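Local coordinates for ABC transporter, substrate binding protein (Aeropyrum pernix, PDB 3EAF), which probably captures a small solute outside the cell and delivers it to the membrane components of an ABC transporter, at residues 225-231 and 249-254. Numbering follows the deposited sequence.
Sequences DAFLLTN and GKVFGI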
loop_
_atom_site.group_PDB
_atom_site.type_symbol
_atom_site.label_atom_id
_atom_site.label_comp_id
_atom_site.label_asym_id
_atom_site.label_seq_id
_atom_site.Cartn_x
_atom_site.Cartn_y
_atom_site.Cartn_z
ATOM N N ASP A 225 18.610 -20.400 5.428
ATOM C CA ASP A 225 19.383 -19.206 5.090
ATOM C C ASP A 225 19.080 -18.697 3.686
ATOM O O ASP A 225 19.951 -18.655 2.799
ATOM C CB ASP A 225 20.877 -19.447 5.319
ATOM C CG ASP A 225 21.214 -19.589 6.791
ATOM O OD1 ASP A 225 20.592 -18.880 7.615
ATOM O OD2 ASP A 225 22.089 -20.408 7.133
ATOM N N ALA A 226 17.820 -18.322 3.501
ATOM C CA ALA A 226 17.356 -17.698 2.283
ATOM C C ALA A 226 17.117 -16.214 2.548
ATOM O O ALA A 226 16.949 -15.800 3.698
ATOM C CB ALA A 226 16.074 -18.360 1.820
ATOM N N PHE A 227 17.105 -15.422 1.484
ATOM C CA PHE A 227 16.672 -14.031 1.563
ATOM C C PHE A 227 15.145 -13.972 1.641
ATOM O O PHE A 227 14.458 -14.727 0.955
ATOM C CB PHE A 227 17.132 -13.247 0.335
ATOM C CG PHE A 227 18.617 -12.989 0.285
ATOM C CD1 PHE A 227 19.264 -12.341 1.328
ATOM C CD2 PHE A 227 19.360 -13.365 -0.827
ATOM C CE1 PHE A 227 20.630 -12.089 1.277
ATOM C CE2 PHE A 227 20.732 -13.114 -0.886
ATOM C CZ PHE A 227 21.364 -12.475 0.174
ATOM N N LEU A 228 14.628 -13.079 2.478
ATOM C CA LEU A 228 13.195 -12.797 2.536
ATOM C C LEU A 228 12.875 -11.463 1.862
ATOM O O LEU A 228 13.499 -10.440 2.157
ATOM C CB LEU A 228 12.694 -12.804 3.986
ATOM C CG LEU A 228 11.248 -12.390 4.308
ATOM C CD1 LEU A 228 10.200 -13.246 3.598
ATOM C CD2 LEU A 228 11.020 -12.447 5.808
ATOM N N LEU A 229 11.916 -11.489 0.938
ATOM C CA LEU A 229 11.383 -10.261 0.356
ATOM C C LEU A 229 9.915 -10.134 0.736
ATOM O O LEU A 229 9.144 -11.074 0.554
ATOM C CB LEU A 229 11.531 -10.261 -1.170
ATOM C CG LEU A 229 10.925 -9.076 -1.949
ATOM C CD1 LEU A 229 11.744 -7.777 -1.809
ATOM C CD2 LEU A 229 10.743 -9.430 -3.424
ATOM N N THR A 230 9.524 -8.973 1.252
ATOM C CA THR A 230 8.121 -8.766 1.624
ATOM C C THR A 230 7.469 -7.695 0.781
ATOM O O THR A 230 8.122 -6.756 0.311
ATOM C CB THR A 230 7.918 -8.375 3.118
ATOM O OG1 THR A 230 8.191 -6.979 3.303
ATOM C CG2 THR A 230 8.789 -9.214 4.051
ATOM N N ASN A 231 6.160 -7.834 0.619
ATOM C CA ASN A 231 5.338 -6.760 0.110
ATOM C C ASN A 231 5.429 -5.540 1.023
ATOM O O ASN A 231 5.931 -5.641 2.145
ATOM C CB ASN A 231 3.896 -7.226 -0.036
ATOM C CG ASN A 231 3.193 -7.377 1.290
ATOM O OD1 ASN A 231 2.368 -6.549 1.634
ATOM N ND2 ASN A 231 3.506 -8.447 2.036
ATOM N N GLY A 249 20.940 -8.573 7.379
ATOM C CA GLY A 249 21.551 -8.747 6.064
ATOM C C GLY A 249 20.753 -9.596 5.088
ATOM O O GLY A 249 21.170 -9.761 3.938
ATOM N N LYS A 250 19.604 -10.121 5.529
ATOM C CA LYS A 250 18.875 -11.150 4.764
ATOM C C LYS A 250 17.394 -10.875 4.495
ATOM O O LYS A 250 16.676 -11.779 4.065
ATOM C CB LYS A 250 18.992 -12.525 5.450
ATOM C CG LYS A 250 20.417 -13.041 5.609
ATOM C CD LYS A 250 20.436 -14.495 6.044
ATOM C CE LYS A 250 20.099 -14.674 7.510
ATOM N NZ LYS A 250 20.313 -16.095 7.904
ATOM N N VAL A 251 16.930 -9.656 4.763
ATOM C CA VAL A 251 15.517 -9.306 4.535
ATOM C C VAL A 251 15.408 -7.995 3.759
ATOM O O VAL A 251 16.158 -7.048 4.008
ATOM C CB VAL A 251 14.697 -9.209 5.852
ATOM C CG1 VAL A 251 13.199 -9.038 5.550
ATOM C CG2 VAL A 251 14.909 -10.449 6.736
ATOM N N PHE A 252 14.474 -7.961 2.814
ATOM C CA PHE A 252 14.242 -6.783 1.995
ATOM C C PHE A 252 12.758 -6.437 1.981
ATOM O O PHE A 252 11.907 -7.332 1.952
ATOM C CB PHE A 252 14.738 -7.021 0.564
ATOM C CG PHE A 252 16.238 -7.212 0.455
ATOM C CD1 PHE A 252 17.074 -6.123 0.205
ATOM C CD2 PHE A 252 16.805 -8.477 0.601
ATOM C CE1 PHE A 252 18.452 -6.290 0.106
ATOM C CE2 PHE A 252 18.184 -8.659 0.507
ATOM C CZ PHE A 252 19.010 -7.559 0.265
ATOM N N GLY A 253 12.455 -5.141 1.995
ATOM C CA GLY A 253 11.084 -4.670 1.920
ATOM C C GLY A 253 10.875 -3.814 0.694
ATOM O O GLY A 253 11.767 -3.064 0.288
ATOM N N ILE A 254 9.699 -3.936 0.095
ATOM C CA ILE A 254 9.315 -3.077 -1.013
ATOM C C ILE A 254 8.580 -1.869 -0.441
ATOM O O ILE A 254 7.848 -1.995 0.544
ATOM C CB ILE A 254 8.392 -3.828 -2.011
ATOM C CG1 ILE A 254 9.097 -5.064 -2.583
ATOM C CG2 ILE A 254 7.905 -2.904 -3.134
ATOM C CD1 ILE A 254 8.163 -6.019 -3.331
HETATM O O HOH W 1 15.748 -14.040 5.590
#
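Phe-252 turns the edge of its ring toward the face of Phe-227 in an offset edge-to-face pair, centroids 5.8 Å apart and planes at 73°. On the same side of the sheet, Leu-229 CD1 lies 3.9 Å from Phe-252 CB and 3.9 Å from Ile-254 CG1, so large apolar residues suit this face, which packs against helix 124-139 through Phe-134, Leu-132 and Leu-135. The other face carries Leu-228, Val-251 and Thr-230. Leu-228 CD2 meets Val-251 CG1 at 4.1 Å, while Thr-230 turns its hydroxyl back onto its own chain, OG1 to Asn-231 O at 2.9 Å, which lets a polar residue be buried here; beside it, Gly-253 presents only backbone.

Strands 227-230 and 251-254 run parallel, 16° apart, and are zipped by four backbone hydrogen bonds: Leu-228 N to Lys-250 O (2.9 Å), Phe-252 N to Leu-228 O (2.7 Å), Thr-230 N to Phe-252 O (3.0 Å) and Ile-254 N to Thr-230 O (3.2 Å). Leu-228 and Thr-230 thus bond with both N and O to this neighbour, whereas Phe-227 and Leu-229 bond to strand 202-205 and its approach. With helix 239-243 the strands form a beta-alpha-beta unit in the second sheet of a periplasmic-binding-protein fold.

Before the strands begin, a water donates to Ala-226 O (2.8 Å) and Lys-250 O (2.9 Å), and the long Lys-250 side chain reaches Asp-225, NZ to OD1 2.8 Å. The chemistry is thus graded: charge pairing and water belong to the more open end, while backbone bonds and apolar packing hold the buried strands together.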